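Local structure of serpin-12 (Manduca sexta, 6CJ7) at residues P15-F20 with S368-F373; V22-Q27 with E284-K289; L36-F41 with A318-V323; D148-L153 with S276-I281. The protein probably inhibits serine proteases as a member of the serpin family, and controls the prophenoloxidase activation system in larval hemolymph. All coordinates share one frame; numbering follows the deposited sequence.

How the contacts relate
Following the chain from its N terminus shows how sequence-distant segments build one serpin body. The entry turn at 15-20 meets the late strand segment 368-373, so contact 1 closes a loop that encloses the other three. Helix 19-31 then joins the short helix 284-289 in contact 2, and the next element, strand 36-38 with the start of helix 40-51, reaches strand 317-326 in contact 3. Contacts 2 and 3 cross along the chain, their segments alternating. Contact 4, between the 148-153 loop and strand 265-282, nests inside all of them. Strands 265-282 and 317-326 are neighbours, which couples contact 4 to contact 3, their centres about 9 Å apart.

Contact 1. Residues P15-F20 with S368-F373; sequences PASTSF and SSIPLF
Thr-18 and Pro-371 illustrate how a hydroxyl can pack against a proline ring without a polar partner across the contact. The two side chains slide past each other in opposite directions, with Thr-18 OG1 lying 3.3 Å from Pro-371 CD and also near CG of the same ring. With Thr-18 OG1 set between the backbone N and the carbonyl carbon (chi1 56°), the hydroxyl also comes within 4.1 Å of Ile-370 CB. One residue earlier, Ser-17 OG meets the methyl Ile-370 CG2 at 3.3 Å; the same hydroxyl is hydrogen-bonded to Gly-14 O. At the N-terminal end, Ser-369 O lies over the face of the Pro-15 ring, 3.6 Å from Pro-15 CD and 3.7 Å from Pro-15 CB. The nitrogen of Pro-15 lies closer still, but it carries no hydrogen to share.

No hydrogen bond joins the segments; each is held by bonds of its own and of its neighbours. A short 3-10 segment at 16-17 leads into helix 19-31, and Ser-19 N bonds Ala-16 O at 3.1 Å. On the strand side, Ser-369 has a positive phi of 59° and shares with Ile-370 the partner Asp-365, forming a G1 beta bulge where strand 359-365 returns as 370-377. Trp-364 touches both Pro-15 and Pro-371, while Val-80 of helix 70-85 touches Ile-370. A classic bulge follows at Leu-372 and Phe-373, opposite Leu-363. This belongs to the serpin fold, whose first helix starts against the closing antiparallel hairpin of beta-sheet B.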
# COMPACT_ATOMS: atom_id res chain seq x y z
N PRO A 15 -6.88 -6.04 11.32
CA PRO A 15 -6.15 -6.28 10.07
C PRO A 15 -6.89 -7.15 9.07
O PRO A 15 -6.48 -7.19 7.90
CB PRO A 15 -4.85 -6.94 10.55
CG PRO A 15 -5.22 -7.61 11.80
CD PRO A 15 -6.27 -6.75 12.46
N ALA A 16 -7.99 -7.81 9.46
CA ALA A 16 -8.72 -8.66 8.51
C ALA A 16 -9.28 -7.87 7.34
O ALA A 16 -9.47 -8.43 6.25
CB ALA A 16 -9.85 -9.41 9.22
N SER A 17 -9.57 -6.59 7.54
CA SER A 17 -10.23 -5.82 6.49
C SER A 17 -9.36 -5.70 5.24
O SER A 17 -9.90 -5.61 4.13
CB SER A 17 -10.60 -4.43 6.99
OG SER A 17 -9.45 -3.70 7.37
N THR A 18 -8.03 -5.68 5.39
CA THR A 18 -7.15 -5.57 4.24
C THR A 18 -6.48 -6.89 3.88
O THR A 18 -5.47 -6.90 3.16
CB THR A 18 -6.09 -4.48 4.47
OG1 THR A 18 -5.36 -4.75 5.67
CG2 THR A 18 -6.74 -3.10 4.57
N SER A 19 -7.06 -8.02 4.32
CA SER A 19 -6.45 -9.32 4.03
C SER A 19 -6.26 -9.56 2.54
O SER A 19 -5.24 -10.13 2.13
CB SER A 19 -7.29 -10.44 4.64
OG SER A 19 -8.61 -10.40 4.12
N PHE A 20 -7.22 -9.14 1.70
CA PHE A 20 -7.05 -9.33 0.26
C PHE A 20 -5.77 -8.64 -0.23
O PHE A 20 -4.96 -9.24 -0.95
CB PHE A 20 -8.25 -8.79 -0.52
CG PHE A 20 -8.07 -8.88 -2.01
CD1 PHE A 20 -8.14 -10.09 -2.64
CD2 PHE A 20 -7.82 -7.74 -2.76
CE1 PHE A 20 -7.95 -10.19 -4.01
CE2 PHE A 20 -7.63 -7.83 -4.13
CZ PHE A 20 -7.71 -9.06 -4.75
N SER A 368 -6.69 2.29 13.24
CA SER A 368 -7.54 1.34 12.52
C SER A 368 -6.95 -0.06 12.46
O SER A 368 -7.65 -0.99 12.02
CB SER A 368 -7.80 1.86 11.10
OG SER A 368 -8.69 2.96 11.14
N SER A 369 -5.70 -0.24 12.89
CA SER A 369 -5.05 -1.56 12.98
C SER A 369 -5.00 -2.25 11.63
O SER A 369 -5.41 -3.41 11.49
CB SER A 369 -5.75 -2.45 14.01
OG SER A 369 -5.66 -1.88 15.30
N ILE A 370 -4.48 -1.54 10.63
CA ILE A 370 -4.32 -2.10 9.28
C ILE A 370 -2.96 -1.70 8.73
O ILE A 370 -2.38 -0.67 9.09
CB ILE A 370 -5.42 -1.61 8.32
CG1 ILE A 370 -5.47 -0.09 8.25
CG2 ILE A 370 -6.78 -2.19 8.70
CD1 ILE A 370 -6.22 0.41 7.03
N PRO A 371 -2.41 -2.53 7.84
CA PRO A 371 -1.16 -2.19 7.14
C PRO A 371 -1.43 -1.31 5.94
O PRO A 371 -2.01 -1.75 4.94
CB PRO A 371 -0.60 -3.56 6.74
CG PRO A 371 -1.85 -4.40 6.53
CD PRO A 371 -2.82 -3.92 7.59
N LEU A 372 -1.02 -0.05 6.03
CA LEU A 372 -1.17 0.90 4.94
C LEU A 372 -0.12 0.72 3.86
O LEU A 372 -0.36 1.10 2.72
CB LEU A 372 -1.08 2.34 5.45
CG LEU A 372 -2.19 2.74 6.43
CD1 LEU A 372 -1.95 4.16 6.93
CD2 LEU A 372 -3.54 2.64 5.74
N PHE A 373 1.05 0.19 4.22
CA PHE A 373 2.15 0.02 3.27
C PHE A 373 2.91 -1.23 3.70
O PHE A 373 3.13 -1.45 4.90
CB PHE A 373 3.06 1.26 3.30
CG PHE A 373 3.71 1.61 2.01
CD1 PHE A 373 4.90 0.99 1.63
CD2 PHE A 373 3.23 2.64 1.23
CE1 PHE A 373 5.54 1.34 0.45
CE2 PHE A 373 3.85 3.00 0.06
CZ PHE A 373 5.01 2.35 -0.34

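Contact 2. Residues V22-Q27 with E284-K289; sequences VNVFKQ and EPVLNK
A helix-helix packing of the serpin body is exemplified by Val-24 and Val-286, which join the first long helix, 19-31, to the short helix 284-289. The local axes come within 10.3 Å of each other, and their N-to-C directions make an angle of 110°, so the helices cross steeply and touch over a short patch. At its centre the valines meet at a slant, Val-24 CG1 lying 3.8 Å from Val-286 CG1 and 4.0 Å from Val-286 CG2. The other branch of Val-24 turns to the next residue of the partner helix, CG2 being 4.3 Å from Leu-287 CD2.

One turn further along the first helix, Gln-27 slides past Val-286 in the opposite direction, and Gln-27 CG, anti to the backbone N, rests 3.8 Å from Val-286 CG2. A bend at chi2 (62°) then places CD. The extended chain of Lys-289 crosses Gln-27 at about a right angle, leaving Gln-27 NE2 and Lys-289 NZ 4.1 Å apart. These two donors do not bond each other but share an acceptor: Glu-31 OE2 takes a hydrogen bond from the amide and a salt bridge from the ammonium group. The polar margin thus links the helices through a third side chain, beside an apolar centre.

Helix 40-51 borders the same patch, with Ile-43 against Val-24 and Leu-47 against Leu-287. Phe-20 touches Leu-287, while Met-28 touches Val-286. Phe-25, pointing away from helix 284-289, packs against Met-374 of strand 370-377.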
# COMPACT_ATOMS: atom_id res chain seq x y z
N VAL A 22 -3.11 -7.76 1.48
CA VAL A 22 -1.91 -8.44 1.97
C VAL A 22 -1.62 -9.69 1.14
O VAL A 22 -0.47 -9.97 0.80
CB VAL A 22 -2.05 -8.78 3.46
CG1 VAL A 22 -0.84 -9.56 3.96
CG2 VAL A 22 -2.18 -7.51 4.27
N ASN A 23 -2.67 -10.47 0.81
CA ASN A 23 -2.51 -11.65 -0.03
C ASN A 23 -1.94 -11.28 -1.40
O ASN A 23 -1.08 -11.99 -1.94
CB ASN A 23 -3.85 -12.37 -0.20
CG ASN A 23 -4.43 -12.89 1.11
OD1 ASN A 23 -3.70 -13.17 2.05
ND2 ASN A 23 -5.75 -13.04 1.15
N VAL A 24 -2.42 -10.17 -1.98
CA VAL A 24 -1.88 -9.71 -3.26
C VAL A 24 -0.40 -9.39 -3.13
O VAL A 24 0.42 -9.81 -3.96
CB VAL A 24 -2.67 -8.49 -3.77
CG1 VAL A 24 -1.94 -7.85 -4.97
CG2 VAL A 24 -4.10 -8.93 -4.18
N PHE A 25 -0.02 -8.66 -2.09
CA PHE A 25 1.38 -8.32 -1.90
C PHE A 25 2.24 -9.57 -1.77
O PHE A 25 3.31 -9.67 -2.38
CB PHE A 25 1.55 -7.43 -0.66
CG PHE A 25 2.99 -7.08 -0.35
CD1 PHE A 25 3.62 -6.02 -1.01
CD2 PHE A 25 3.71 -7.81 0.58
CE1 PHE A 25 4.96 -5.70 -0.72
CE2 PHE A 25 5.05 -7.50 0.86
CZ PHE A 25 5.67 -6.44 0.21
N LYS A 26 1.78 -10.54 -0.97
CA LYS A 26 2.55 -11.76 -0.79
C LYS A 26 2.66 -12.54 -2.09
O LYS A 26 3.72 -13.12 -2.38
CB LYS A 26 1.94 -12.62 0.31
CG LYS A 26 2.11 -12.03 1.71
CD LYS A 26 1.80 -13.05 2.79
CE LYS A 26 2.01 -12.47 4.18
NZ LYS A 26 1.96 -13.57 5.20
N GLN A 27 1.59 -12.56 -2.88
CA GLN A 27 1.65 -13.24 -4.18
C GLN A 27 2.68 -12.59 -5.08
O GLN A 27 3.52 -13.28 -5.68
CB GLN A 27 0.27 -13.25 -4.84
CG GLN A 27 0.25 -13.91 -6.23
CD GLN A 27 0.66 -15.36 -6.20
OE1 GLN A 27 0.26 -16.11 -5.30
NE2 GLN A 27 1.48 -15.77 -7.16
N GLU A 284 -3.59 -6.11 -13.13
CA GLU A 284 -4.36 -7.13 -13.83
C GLU A 284 -3.72 -8.52 -13.75
O GLU A 284 -4.45 -9.48 -13.45
CB GLU A 284 -4.59 -6.70 -15.28
CG GLU A 284 -5.39 -7.73 -16.09
CD GLU A 284 -5.45 -7.42 -17.58
OE1 GLU A 284 -4.58 -6.67 -18.09
OE2 GLU A 284 -6.36 -7.92 -18.24
N PRO A 285 -2.41 -8.70 -13.97
CA PRO A 285 -1.85 -10.05 -13.83
C PRO A 285 -2.11 -10.69 -12.47
O PRO A 285 -2.51 -11.86 -12.41
CB PRO A 285 -0.35 -9.83 -14.08
CG PRO A 285 -0.29 -8.65 -14.96
CD PRO A 285 -1.41 -7.75 -14.49
N VAL A 286 -1.87 -9.97 -11.37
CA VAL A 286 -2.01 -10.60 -10.07
C VAL A 286 -3.49 -10.78 -9.72
O VAL A 286 -3.86 -11.80 -9.12
CB VAL A 286 -1.24 -9.82 -8.98
CG1 VAL A 286 -1.86 -8.46 -8.68
CG2 VAL A 286 -1.12 -10.65 -7.71
N LEU A 287 -4.35 -9.85 -10.12
CA LEU A 287 -5.77 -10.03 -9.82
C LEU A 287 -6.35 -11.21 -10.59
O LEU A 287 -7.22 -11.92 -10.07
CB LEU A 287 -6.55 -8.74 -10.10
CG LEU A 287 -6.19 -7.58 -9.16
CD1 LEU A 287 -7.03 -6.34 -9.46
CD2 LEU A 287 -6.37 -7.99 -7.72
N ASN A 288 -5.84 -11.48 -11.80
CA ASN A 288 -6.26 -12.67 -12.52
C ASN A 288 -5.86 -13.96 -11.80
O ASN A 288 -6.49 -14.99 -12.02
CB ASN A 288 -5.66 -12.68 -13.93
CG ASN A 288 -6.51 -11.90 -14.94
OD1 ASN A 288 -7.73 -11.81 -14.81
ND2 ASN A 288 -5.86 -11.38 -15.98
N LYS A 289 -4.82 -13.92 -10.96
CA LYS A 289 -4.40 -15.07 -10.17
C LYS A 289 -5.12 -15.18 -8.84
O LYS A 289 -5.11 -16.26 -8.23
CB LYS A 289 -2.89 -15.00 -9.89
CG LYS A 289 -1.99 -15.16 -11.10
CD LYS A 289 -0.53 -15.11 -10.67
CE LYS A 289 0.35 -15.89 -11.63
NZ LYS A 289 1.78 -15.85 -11.21

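Contact 3. Residues L36-F41 with A318-V323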
# COMPACT_ATOMS: atom_id res chain seq x y z
N LEU A 36 10.21 -4.40 -3.32
CA LEU A 36 8.79 -4.52 -3.60
C LEU A 36 8.02 -3.69 -2.60
O LEU A 36 8.28 -3.77 -1.39
CB LEU A 36 8.35 -5.98 -3.54
CG LEU A 36 6.95 -6.26 -4.08
CD1 LEU A 36 6.95 -6.19 -5.60
CD2 LEU A 36 6.46 -7.62 -3.59
N ALA A 37 7.07 -2.90 -3.09
CA ALA A 37 6.28 -2.02 -2.23
C ALA A 37 4.86 -1.95 -2.77
O ALA A 37 4.66 -1.87 -3.98
CB ALA A 37 6.88 -0.61 -2.18
N ALA A 38 3.89 -1.97 -1.86
CA ALA A 38 2.49 -1.82 -2.25
C ALA A 38 1.69 -1.48 -1.01
O ALA A 38 2.13 -1.70 0.12
CB ALA A 38 1.93 -3.09 -2.90
N SER A 39 0.49 -0.96 -1.23
CA SER A 39 -0.41 -0.66 -0.12
C SER A 39 -1.54 -1.68 -0.05
O SER A 39 -2.41 -1.68 -0.93
CB SER A 39 -1.00 0.73 -0.28
OG SER A 39 -2.01 0.94 0.72
N PRO A 40 -1.59 -2.56 0.96
CA PRO A 40 -2.77 -3.42 1.10
C PRO A 40 -4.06 -2.63 1.22
O PRO A 40 -5.10 -3.09 0.73
CB PRO A 40 -2.47 -4.22 2.38
CG PRO A 40 -0.96 -4.23 2.45
CD PRO A 40 -0.55 -2.86 1.96
N PHE A 41 -4.00 -1.45 1.83
CA PHE A 41 -5.16 -0.57 1.92
C PHE A 41 -5.67 -0.17 0.53
O PHE A 41 -6.85 -0.37 0.21
CB PHE A 41 -4.79 0.65 2.78
CG PHE A 41 -5.83 1.72 2.82
CD1 PHE A 41 -7.04 1.50 3.46
CD2 PHE A 41 -5.60 2.95 2.24
CE1 PHE A 41 -8.01 2.48 3.51
CE2 PHE A 41 -6.57 3.95 2.28
CZ PHE A 41 -7.77 3.71 2.93
N ALA A 318 -6.28 -1.50 -14.15
CA ALA A 318 -6.32 -1.37 -12.70
C ALA A 318 -4.89 -1.05 -12.27
O ALA A 318 -4.01 -1.91 -12.38
CB ALA A 318 -6.83 -2.64 -12.03
N LEU A 319 -4.67 0.18 -11.81
CA LEU A 319 -3.33 0.70 -11.61
C LEU A 319 -3.15 1.16 -10.17
O LEU A 319 -4.02 1.84 -9.62
CB LEU A 319 -3.06 1.87 -12.57
CG LEU A 319 -3.30 1.53 -14.05
CD1 LEU A 319 -3.16 2.77 -14.92
CD2 LEU A 319 -2.33 0.45 -14.47
N HIS A 320 -2.01 0.79 -9.59
CA HIS A 320 -1.70 1.13 -8.21
C HIS A 320 -0.30 1.72 -8.13
O HIS A 320 0.63 1.23 -8.75
CB HIS A 320 -1.77 -0.12 -7.31
CG HIS A 320 -1.28 0.10 -5.90
ND1 HIS A 320 -1.71 1.15 -5.12
CD2 HIS A 320 -0.38 -0.58 -5.16
CE1 HIS A 320 -1.10 1.11 -3.95
NE2 HIS A 320 -0.30 0.06 -3.94
N SER A 321 -0.16 2.80 -7.36
CA SER A 321 1.16 3.35 -7.09
C SER A 321 1.32 3.58 -5.60
O SER A 321 0.37 3.98 -4.92
CB SER A 321 1.39 4.67 -7.83
OG SER A 321 2.69 5.18 -7.53
N ALA A 322 2.53 3.34 -5.10
CA ALA A 322 2.80 3.45 -3.67
C ALA A 322 4.18 4.07 -3.50
O ALA A 322 5.14 3.60 -4.10
CB ALA A 322 2.75 2.08 -2.99
N VAL A 323 4.27 5.13 -2.69
CA VAL A 323 5.54 5.80 -2.42
C VAL A 323 5.69 5.94 -0.91
O VAL A 323 4.81 6.50 -0.25
CB VAL A 323 5.64 7.19 -3.08
CG1 VAL A 323 6.95 7.88 -2.68
CG2 VAL A 323 5.54 7.10 -4.60
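The imidazole of His-320 meets Ala-38 and Ser-39 at its edge, with no atom of segment 36-41 laid over a face. Ala-38 CA lies in the ring plane, 3.8 Å from His-320 NE2, and Ala-38 CB is near the same corner. Ser-39 CB comes to 3.7 Å from His-320 CE1. Between them the backbone N-H of Ser-39 bonds His-320 NE2 at 3.0 Å; the bond is nearly straight (166°), although Ser-39 N is tilted 19° from the ring plane.

Two bonds fix the ring's rotation. NE2 accepts from Ser-39, while ND1 is hydrogen-bonded to Asn-169 O of the adjacent strand 165-174, a pairing consistent with a neutral ring protonated at ND1. The bond from CA to CB of His-320 points toward segment 36-41, and CG stands anti to the backbone N (chi1 172°). This site corresponds to the shutter region of serpins, under the centre of sheet A, where strands 165-174 and 317-326 part to admit the reactive loop in family members that inhibit by loop insertion.

Beside the histidine, Ala-322 CB approaches Ala-38 CA at 4.0 Å. Here the local axes of the two strands come within 6.4 Å. Ser-39 is also the N-cap of helix 40-51: its OG is hydrogen-bonded to Ser-42 N and to Leu-372 O.

Contact 4. Residues D148-L153 with S276-I281; sequences DKIDKL and SIKADI
Lys-278 reaches across to Ile-150 and Leu-153 leans on Asp-280, and both pairs cross obliquely. Bends at chi3 and chi4 of Lys-278, the last of them (-38°) placing NZ, bring the ammonium nitrogen against the forked side of the isoleucine: Lys-278 NZ is 4.1 Å from Ile-150 CG1 and equally far from Ile-150 CG2. The methylene just before it, Lys-278 CE, lies 3.8 Å from the carbonyl oxygen Lys-149 O. At the other end of the contact, Leu-153 CD1 touches Asp-280 CB at 3.9 Å and passes near OD2 of the same carboxylate.

The ammonium group finds its ionic partner on its own strand. Lys-278 NZ and Asp-280 OD2 form a salt bridge of 2.7 Å, met on the syn side of the oxygen and 15° out of the carboxylate plane. Such neighbourly pairing two residues apart uses side chains on one face of a strand, here the face of serpin sheet A that helix 131-145 and the loop after it overlie. In that layering Ile-150 and Leu-153 both touch Ile-142 of the helix, while Ile-150 also rests on Ser-321 and Val-323 of strand 317-326.

Water completes the bridge to the loop: it accepts from Lys-278 NZ at 2.9 Å and from the backbone Lys-152 N at 3.0 Å. Asp-151 OD1 stands 5.8 Å from Lys-278 NZ, without charged contact but near enough that it may help stabilise the positive charge. Ser-321 OG is hydrogen-bonded to Asp-280 OD2, giving that oxygen a second partner from the neighbouring strand.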
# COMPACT_ATOMS: atom_id res chain seq x y z
N ASP A 148 2.61 15.91 -5.78
CA ASP A 148 3.40 15.72 -7.00
C ASP A 148 4.36 14.54 -6.91
O ASP A 148 5.30 14.44 -7.71
CB ASP A 148 4.18 17.00 -7.36
CG ASP A 148 3.27 18.12 -7.80
OD1 ASP A 148 3.42 19.24 -7.27
OD2 ASP A 148 2.40 17.89 -8.66
N LYS A 149 4.14 13.61 -5.97
CA LYS A 149 5.03 12.47 -5.82
C LYS A 149 4.72 11.34 -6.80
O LYS A 149 5.61 10.55 -7.13
CB LYS A 149 4.96 11.94 -4.39
CG LYS A 149 5.58 12.89 -3.38
CD LYS A 149 7.01 13.22 -3.76
CE LYS A 149 7.62 14.18 -2.76
NZ LYS A 149 6.68 15.28 -2.42
N ILE A 150 3.49 11.24 -7.27
CA ILE A 150 3.09 10.20 -8.21
C ILE A 150 2.50 10.92 -9.42
O ILE A 150 1.41 11.49 -9.35
CB ILE A 150 2.08 9.22 -7.58
CG1 ILE A 150 2.71 8.57 -6.34
CG2 ILE A 150 1.64 8.17 -8.60
CD1 ILE A 150 1.72 7.82 -5.47
N ASP A 151 3.24 10.93 -10.53
CA ASP A 151 2.84 11.75 -11.65
C ASP A 151 2.86 11.07 -13.01
O ASP A 151 2.59 11.74 -14.01
CB ASP A 151 3.73 13.01 -11.73
CG ASP A 151 5.18 12.69 -12.06
OD1 ASP A 151 5.62 11.53 -11.86
OD2 ASP A 151 5.89 13.60 -12.53
N LYS A 152 3.17 9.77 -13.09
CA LYS A 152 3.26 9.12 -14.41
C LYS A 152 2.73 7.69 -14.35
O LYS A 152 3.27 6.79 -15.00
CB LYS A 152 4.70 9.14 -14.93
CG LYS A 152 5.26 10.53 -15.23
CD LYS A 152 4.58 11.16 -16.45
CE LYS A 152 4.53 12.69 -16.36
NZ LYS A 152 5.86 13.35 -16.46
N LEU A 153 1.64 7.47 -13.61
CA LEU A 153 1.12 6.12 -13.44
C LEU A 153 0.47 5.59 -14.72
O LEU A 153 0.63 4.41 -15.05
CB LEU A 153 0.12 6.08 -12.29
CG LEU A 153 -0.57 4.74 -12.00
CD1 LEU A 153 0.45 3.65 -11.68
CD2 LEU A 153 -1.60 4.88 -10.87
N SER A 276 13.79 5.63 0.15
CA SER A 276 12.55 6.10 -0.47
C SER A 276 12.23 5.11 -1.58
O SER A 276 13.06 4.92 -2.48
CB SER A 276 12.72 7.52 -1.01
OG SER A 276 11.50 8.00 -1.57
N ILE A 277 11.07 4.47 -1.52
CA ILE A 277 10.72 3.42 -2.47
C ILE A 277 9.43 3.81 -3.18
O ILE A 277 8.45 4.19 -2.53
CB ILE A 277 10.62 2.05 -1.77
CG1 ILE A 277 10.33 0.95 -2.80
CG2 ILE A 277 9.60 2.03 -0.64
CD1 ILE A 277 10.46 -0.44 -2.23
N LYS A 278 9.45 3.74 -4.51
CA LYS A 278 8.28 4.03 -5.33
C LYS A 278 7.98 2.82 -6.19
O LYS A 278 8.89 2.27 -6.82
CB LYS A 278 8.51 5.25 -6.22
CG LYS A 278 7.37 5.53 -7.19
CD LYS A 278 7.80 6.42 -8.34
CE LYS A 278 6.66 7.31 -8.79
NZ LYS A 278 5.37 6.59 -8.74
N ALA A 279 6.71 2.43 -6.24
CA ALA A 279 6.30 1.33 -7.10
C ALA A 279 5.07 1.74 -7.88
O ALA A 279 4.13 2.28 -7.30
CB ALA A 279 6.01 0.06 -6.29
N ASP A 280 5.09 1.50 -9.19
CA ASP A 280 3.91 1.64 -10.05
C ASP A 280 3.56 0.26 -10.57
O ASP A 280 4.40 -0.40 -11.19
CB ASP A 280 4.18 2.59 -11.22
CG ASP A 280 4.66 3.95 -10.78
OD1 ASP A 280 5.64 4.44 -11.38
OD2 ASP A 280 4.07 4.55 -9.86
N ILE A 281 2.31 -0.16 -10.36
CA ILE A 281 1.92 -1.55 -10.51
C ILE A 281 0.66 -1.67 -11.36
O ILE A 281 -0.36 -1.05 -11.05
CB ILE A 281 1.68 -2.22 -9.15
CG1 ILE A 281 2.94 -2.17 -8.28
CG2 ILE A 281 1.22 -3.63 -9.36
CD1 ILE A 281 2.67 -2.59 -6.86
O HOH W 1 4.42 7.74 -11.28